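Tni2 (PDB 6B12) probably acts as the immunity protein that binds and neutralises Tne2, a type VI secretion toxin that breaks down NAD(P)+. Local coordinates at residues 59-64 against 140-144. Numbering follows the deposited sequence.
Sequences VPDRQH and DASTG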
ATOM      1  N   VAL C  59       9.511 -11.221   6.724  1.00 14.44           N
ATOM      2  CA  VAL C  59      10.697 -10.528   6.208  1.00 14.70           C
ATOM      3  C   VAL C  59      11.549 -11.542   5.455  1.00 14.97           C
ATOM      4  O   VAL C  59      11.564 -12.729   5.834  1.00 15.46           O
ATOM      5  CB  VAL C  59      11.465  -9.889   7.378  1.00 16.06           C
ATOM      6  CG1 VAL C  59      12.726  -9.145   6.915  1.00 15.05           C
ATOM      7  CG2 VAL C  59      10.513  -8.940   8.173  1.00 12.54           C
ATOM      8  N   PRO C  60      12.223 -11.183   4.355  1.00 19.19           N
ATOM      9  CA  PRO C  60      12.891 -12.224   3.556  1.00 17.62           C
ATOM     10  C   PRO C  60      14.002 -12.969   4.286  1.00 18.14           C
ATOM     11  O   PRO C  60      14.392 -14.044   3.805  1.00 18.72           O
ATOM     12  CB  PRO C  60      13.414 -11.452   2.337  1.00 17.06           C
ATOM     13  CG  PRO C  60      12.401 -10.318   2.205  1.00 19.07           C
ATOM     14  CD  PRO C  60      12.170  -9.906   3.633  1.00 16.55           C
ATOM     15  N   ASP C  61      14.441 -12.509   5.462  1.00 16.68           N
ATOM     16  CA  ASP C  61      15.387 -13.294   6.248  1.00 19.30           C
ATOM     17  C   ASP C  61      14.737 -14.512   6.911  1.00 18.36           C
ATOM     18  O   ASP C  61      15.453 -15.314   7.512  1.00 17.47           O
ATOM     19  CB  ASP C  61      16.101 -12.403   7.294  1.00 14.91           C
ATOM     20  CG  ASP C  61      15.165 -11.826   8.358  1.00 15.32           C
ATOM     21  OD1 ASP C  61      14.013 -12.270   8.494  1.00 15.71           O
ATOM     22  OD2 ASP C  61      15.604 -10.897   9.064  1.00 17.51           O
ATOM     23  N   ARG C  62      13.412 -14.653   6.783  1.00 14.51           N
ATOM     24  CA  ARG C  62      12.636 -15.773   7.330  1.00 15.05           C
ATOM     25  C   ARG C  62      12.821 -15.930   8.830  1.00 18.05           C
ATOM     26  O   ARG C  62      12.654 -17.028   9.376  1.00 16.17           O
ATOM     27  CB  ARG C  62      12.953 -17.096   6.628  1.00 15.58           C
ATOM     28  CG  ARG C  62      12.887 -17.044   5.126  1.00 22.51           C
ATOM     29  CD  ARG C  62      11.532 -16.695   4.632  1.00 30.39           C
ATOM     30  NE  ARG C  62      10.518 -17.675   5.033  1.00 33.05           N
ATOM     31  CZ  ARG C  62       9.245 -17.593   4.663  1.00 30.26           C
ATOM     32  NH1 ARG C  62       8.859 -16.593   3.875  1.00 26.84           N
ATOM     33  NH2 ARG C  62       8.358 -18.498   5.082  1.00 24.47           N
ATOM     34  N   GLN C  63      13.124 -14.837   9.536  1.00 13.58           N
ATOM     35  CA  GLN C  63      13.231 -14.946  10.986  1.00 14.11           C
ATOM     36  C   GLN C  63      12.667 -13.717  11.677  1.00 17.08           C
ATOM     37  O   GLN C  63      12.849 -13.556  12.895  1.00 14.49           O
ATOM     38  CB  GLN C  63      14.692 -15.211  11.401  1.00 19.29           C
ATOM     39  CG  GLN C  63      15.738 -14.203  10.892  1.00 14.93           C
ATOM     40  CD  GLN C  63      17.113 -14.853  10.892  1.00 16.67           C
ATOM     41  OE1 GLN C  63      17.764 -14.952  11.936  1.00 18.70           O
ATOM     42  NE2 GLN C  63      17.536 -15.330   9.737  1.00 16.18           N
ATOM     43  N   HIS C  64      11.991 -12.859  10.927  1.00 14.50           N
ATOM     44  CA  HIS C  64      11.180 -11.791  11.479  1.00 15.12           C
ATOM     45  C   HIS C  64       9.894 -11.702  10.690  1.00 14.18           C
ATOM     46  O   HIS C  64       9.832 -12.055   9.505  1.00 14.39           O
ATOM     47  CB  HIS C  64      11.918 -10.442  11.414  1.00 13.65           C
ATOM     48  CG  HIS C  64      13.193 -10.428  12.181  1.00 13.31           C
ATOM     49  ND1 HIS C  64      14.418 -10.686  11.601  1.00 12.51           N
ATOM     50  CD2 HIS C  64      13.434 -10.183  13.490  1.00 13.96           C
ATOM     51  CE1 HIS C  64      15.360 -10.581  12.519  1.00 17.64           C
ATOM     52  NE2 HIS C  64      14.793 -10.292  13.675  1.00 15.63           N
ATOM     53  N   ASP C 140      15.479  -2.331   8.629  1.00 14.21           N
ATOM     54  CA  ASP C 140      16.302  -3.521   8.870  1.00 17.21           C
ATOM     55  C   ASP C 140      15.675  -4.298  10.018  1.00 15.61           C
ATOM     56  O   ASP C 140      15.787  -3.901  11.185  1.00 17.74           O
ATOM     57  CB  ASP C 140      17.731  -3.107   9.207  1.00 14.55           C
ATOM     58  CG  ASP C 140      18.666  -4.293   9.422  1.00 15.50           C
ATOM     59  OD1 ASP C 140      18.224  -5.458   9.314  1.00 15.73           O
ATOM     60  OD2 ASP C 140      19.852  -4.008   9.688  1.00 19.38           O
ATOM     61  N   ALA C 141      15.014  -5.410   9.701  1.00 14.85           N
ATOM     62  CA  ALA C 141      14.386  -6.194  10.762  1.00 15.34           C
ATOM     63  C   ALA C 141      15.393  -6.803  11.722  1.00 16.34           C
ATOM     64  O   ALA C 141      15.002  -7.186  12.827  1.00 18.83           O
ATOM     65  CB  ALA C 141      13.522  -7.336  10.188  1.00 16.22           C
ATOM     66  N   SER C 142      16.653  -6.983  11.306  1.00 17.77           N
ATOM     67  CA  SER C 142      17.615  -7.593  12.211  1.00 18.45           C
ATOM     68  C   SER C 142      18.014  -6.650  13.341  1.00 25.83           C
ATOM     69  O   SER C 142      18.540  -7.108  14.361  1.00 22.86           O
ATOM     70  CB  SER C 142      18.855  -8.069  11.432  1.00 15.42           C
ATOM     71  OG  SER C 142      19.608  -6.964  10.970  1.00 17.50           O
ATOM     72  N   THR C 143      17.755  -5.346  13.202  1.00 17.28           N
ATOM     73  CA  THR C 143      18.052  -4.390  14.250  1.00 20.35           C
ATOM     74  C   THR C 143      16.830  -3.644  14.714  1.00 24.13           C
ATOM     75  O   THR C 143      16.875  -3.026  15.785  1.00 25.03           O
ATOM     76  CB  THR C 143      19.077  -3.363  13.773  1.00 21.13           C
ATOM     77  OG1 THR C 143      18.524  -2.628  12.677  1.00 17.90           O
ATOM     78  CG2 THR C 143      20.350  -4.085  13.329  1.00 24.04           C
ATOM     79  N   GLY C 144      15.749  -3.683  13.944  1.00 20.27           N
ATOM     80  CA  GLY C 144      14.572  -2.928  14.291  1.00 19.11           C
ATOM     81  C   GLY C 144      14.674  -1.462  13.957  1.00 21.48           C
ATOM     82  O   GLY C 144      13.829  -0.682  14.419  1.00 28.53           O
TER
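One face of the H64 imidazole receives the carbonyl oxygen of A141, displaced toward the rim on the NE2 side; NE2 lies 3.2 Å from A141 O, but the angle is too poor for a hydrogen bond. At the ring's edge stands the D61 carboxylate. ND1 gives its N-H to the syn side of D61 OD2, which lies nearly in the ring plane, at 2.8 Å and with an N-H...O angle of 152°. This bond fixes the rotation of the imidazole, and the nearby carboxylate would be expected to favour a protonated ring. Histidine suits the place because it offers an N-H along one edge and a flat face to the neighbouring loop. CG anti to the carbonyl carbon of H64 (chi1 -61°) swings the ring over A141, whose methyl CB is 3.7 Å from H64 CG. The same methyl meets V59 CG1 at 3.8 Å; a side chain this small lets the loops approach closely. F122 touches V59 and A141, and V82 touches H64 and A141.

Both segments are connections of antiparallel beta hairpins, and the contact joins the loop between strands 54-58 and 64-70 to the one between strands 134-140 and 145-152, hence two separate sheets. The first contains a type I turn from V59 to R62, overlapped by an Asx turn in which D61 OD1 accepts the Q63 N-H at 2.9 Å and, weakly, that of H64. Aspartate is short enough to serve the backbone with one oxygen and the imidazole with the other. In the second loop, another Asx turn brings S142 N to D140 OD1 at 3.0 Å, while S142 OG reaches the same oxygen at 2.6 Å from the same face. D140 O accepts from both T143 N and G144 N, and G144 adopts the positive phi (78°) that glycine tolerates readily.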